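Local coordinates for putative uncharacterized protein (Bacillus anthracis, PDB 3LNO), which is of unknown function but belongs to the DUF59 family and probably takes part in iron-sulfur cluster assembly, at residues A46-T51 / N79-N84. Numbering follows the deposited sequence.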
loop_
_atom_site.group_PDB
_atom_site.type_symbol
_atom_site.label_atom_id
_atom_site.label_comp_id
_atom_site.label_asym_id
_atom_site.label_seq_id
_atom_site.Cartn_x
_atom_site.Cartn_y
_atom_site.Cartn_z
ATOM N N ALA A 46 -5.501 7.172 9.567
ATOM C CA ALA A 46 -5.152 6.910 8.183
ATOM C C ALA A 46 -6.088 5.885 7.534
ATOM O O ALA A 46 -6.499 4.898 8.176
ATOM C CB ALA A 46 -3.700 6.438 8.106
ATOM N N VAL A 47 -6.427 6.141 6.272
ATOM C CA VAL A 47 -7.205 5.229 5.440
ATOM C C VAL A 47 -6.364 4.868 4.197
ATOM O O VAL A 47 -6.040 5.731 3.386
ATOM C CB VAL A 47 -8.525 5.842 4.951
ATOM C CG1 VAL A 47 -9.283 4.806 4.099
ATOM C CG2 VAL A 47 -9.429 6.347 6.148
ATOM N N ILE A 48 -5.980 3.602 4.099
ATOM C CA ILE A 48 -5.245 3.099 2.942
ATOM C C ILE A 48 -6.227 2.339 2.048
ATOM O O ILE A 48 -6.814 1.359 2.474
ATOM C CB ILE A 48 -4.111 2.137 3.376
ATOM C CG1 ILE A 48 -3.025 2.898 4.147
ATOM C CG2 ILE A 48 -3.435 1.505 2.146
ATOM C CD1 ILE A 48 -3.284 2.967 5.545
ATOM N N THR A 49 -6.374 2.770 0.807
ATOM C CA THR A 49 -7.254 2.099 -0.160
ATOM C C THR A 49 -6.373 1.360 -1.159
ATOM O O THR A 49 -5.508 1.953 -1.820
ATOM C CB THR A 49 -8.081 3.171 -0.937
ATOM O OG1 THR A 49 -8.785 3.986 0.004
ATOM C CG2 THR A 49 -9.083 2.546 -1.915
HETATM N N MSE A 50 -6.577 0.061 -1.271
HETATM C CA MSE A 50 -5.732 -0.722 -2.142
HETATM C C MSE A 50 -6.527 -1.841 -2.788
HETATM O O MSE A 50 -7.688 -2.098 -2.429
HETATM C CB MSE A 50 -4.561 -1.295 -1.343
HETATM C CG MSE A 50 -4.981 -2.341 -0.318
HETATM SE SE MSE A 50 -3.406 -2.957 0.703
HETATM C CE MSE A 50 -2.317 -3.731 -0.738
ATOM N N THR A 51 -5.910 -2.490 -3.765
ATOM C CA THR A 51 -6.513 -3.672 -4.374
ATOM C C THR A 51 -5.525 -4.839 -4.303
ATOM O O THR A 51 -4.480 -4.714 -3.674
ATOM C CB THR A 51 -6.945 -3.389 -5.804
ATOM O OG1 THR A 51 -7.776 -4.463 -6.249
ATOM C CG2 THR A 51 -5.729 -3.268 -6.730
ATOM N N ASN A 79 -2.388 7.061 14.067
ATOM C CA ASN A 79 -3.407 6.561 14.990
ATOM C C ASN A 79 -4.235 5.465 14.378
ATOM O O ASN A 79 -3.752 4.341 14.273
ATOM C CB ASN A 79 -4.218 7.689 15.614
ATOM C CG ASN A 79 -3.378 8.465 16.608
ATOM O OD1 ASN A 79 -2.644 7.862 17.397
ATOM N ND2 ASN A 79 -3.406 9.790 16.524
ATOM N N GLU A 80 -5.441 5.760 13.926
ATOM C CA GLU A 80 -6.191 4.694 13.290
ATOM C C GLU A 80 -5.571 4.260 11.977
ATOM O O GLU A 80 -5.087 5.079 11.188
ATOM C CB GLU A 80 -7.632 5.095 13.053
ATOM C CG GLU A 80 -8.557 3.904 12.798
ATOM C CD GLU A 80 -9.972 4.374 12.501
ATOM O OE1 GLU A 80 -10.213 5.601 12.609
ATOM O OE2 GLU A 80 -10.840 3.537 12.160
ATOM N N ILE A 81 -5.578 2.961 11.744
ATOM C CA ILE A 81 -5.233 2.470 10.424
ATOM C C ILE A 81 -6.356 1.638 9.841
ATOM O O ILE A 81 -6.608 0.523 10.297
ATOM C CB ILE A 81 -4.005 1.586 10.435
ATOM C CG1 ILE A 81 -2.858 2.297 11.139
ATOM C CG2 ILE A 81 -3.673 1.208 8.985
ATOM C CD1 ILE A 81 -1.713 1.421 11.471
ATOM N N GLU A 82 -6.996 2.163 8.806
ATOM C CA GLU A 82 -8.013 1.415 8.099
ATOM C C GLU A 82 -7.480 0.994 6.730
ATOM O O GLU A 82 -6.916 1.822 6.002
ATOM C CB GLU A 82 -9.220 2.311 7.854
ATOM C CG GLU A 82 -10.159 2.426 8.977
ATOM C CD GLU A 82 -11.471 3.038 8.528
ATOM O OE1 GLU A 82 -11.628 4.268 8.699
ATOM O OE2 GLU A 82 -12.331 2.291 7.987
ATOM N N VAL A 83 -7.697 -0.260 6.352
ATOM C CA VAL A 83 -7.305 -0.707 5.019
ATOM C C VAL A 83 -8.554 -1.092 4.276
ATOM O O VAL A 83 -9.245 -2.039 4.675
ATOM C CB VAL A 83 -6.334 -1.900 5.042
ATOM C CG1 VAL A 83 -5.887 -2.235 3.635
ATOM C CG2 VAL A 83 -5.114 -1.588 5.898
ATOM N N ASN A 84 -8.884 -0.345 3.224
ATOM C CA ASN A 84 -10.062 -0.722 2.439
ATOM C C ASN A 84 -9.602 -1.353 1.154
ATOM O O ASN A 84 -8.913 -0.716 0.348
ATOM C CB ASN A 84 -10.972 0.464 2.141
ATOM C CG ASN A 84 -11.648 1.017 3.394
ATOM O OD1 ASN A 84 -11.960 0.282 4.341
ATOM N ND2 ASN A 84 -11.884 2.324 3.397
HETATM O O HOH W 1 -8.836 5.755 9.823
HETATM O O HOH W 2 -11.498 3.581 0.800
#
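Ala-46 to Met-50 and Glu-80 to Asn-84 run parallel, strands 46-50 and 81-84 lying 4.7 Å apart at closest approach with their directions 18° apart. They are the two strands of a beta-alpha-beta unit whose crossover runs through helix 60-74, within a small alpha-beta domain of the iron-sulfur cluster assembly family. Five backbone hydrogen bonds alternate in direction: Ala-46, Ile-48 and Met-50 give their N-H to the carbonyls of Glu-80, Glu-82 and Asn-84, while Glu-82 and Asn-84 donate back to Ala-46 and Ile-48. The bond from Ile-48 N to Glu-82 O is 2.8 Å long. CA-H groups of Ile-81, Val-47, Val-83 and Thr-49 also face these oxygens, as between Val-83 CA and Ile-48 O at 3.3 Å. On the sheet face carrying Ala-46, Ile-48, Ile-81 and Val-83, helix 60-74 packs on the last three: Leu-71 meets both isoleucines and Val-67 meets Val-83, while Ala-46 touches Val-78 of the preceding loop. The two isoleucines project in the same direction and meet at Ile-48 CD1 and Ile-81 CG2, 3.9 Å apart. Met-50, a selenomethionine, brings SE to 3.9 Å from Val-83 CG1, with its CG also near that methyl, and Ile-63 of the helix packs on it as well. The other face, with Val-47, Thr-49, Glu-82 and Asn-84, is more polar and partly exposed. There Val-47 CG1, anti to its backbone N (chi1 -179°), comes within 3.7 Å of Asn-84 ND2. A water donates to Ala-46 O and, weakly, to Glu-82 OE1. Farther along, a second water accepts a hydrogen bond from Asn-84 ND2 and bonds Thr-49 OG1, 2.9 Å from each, tying the two side chains together across the strands.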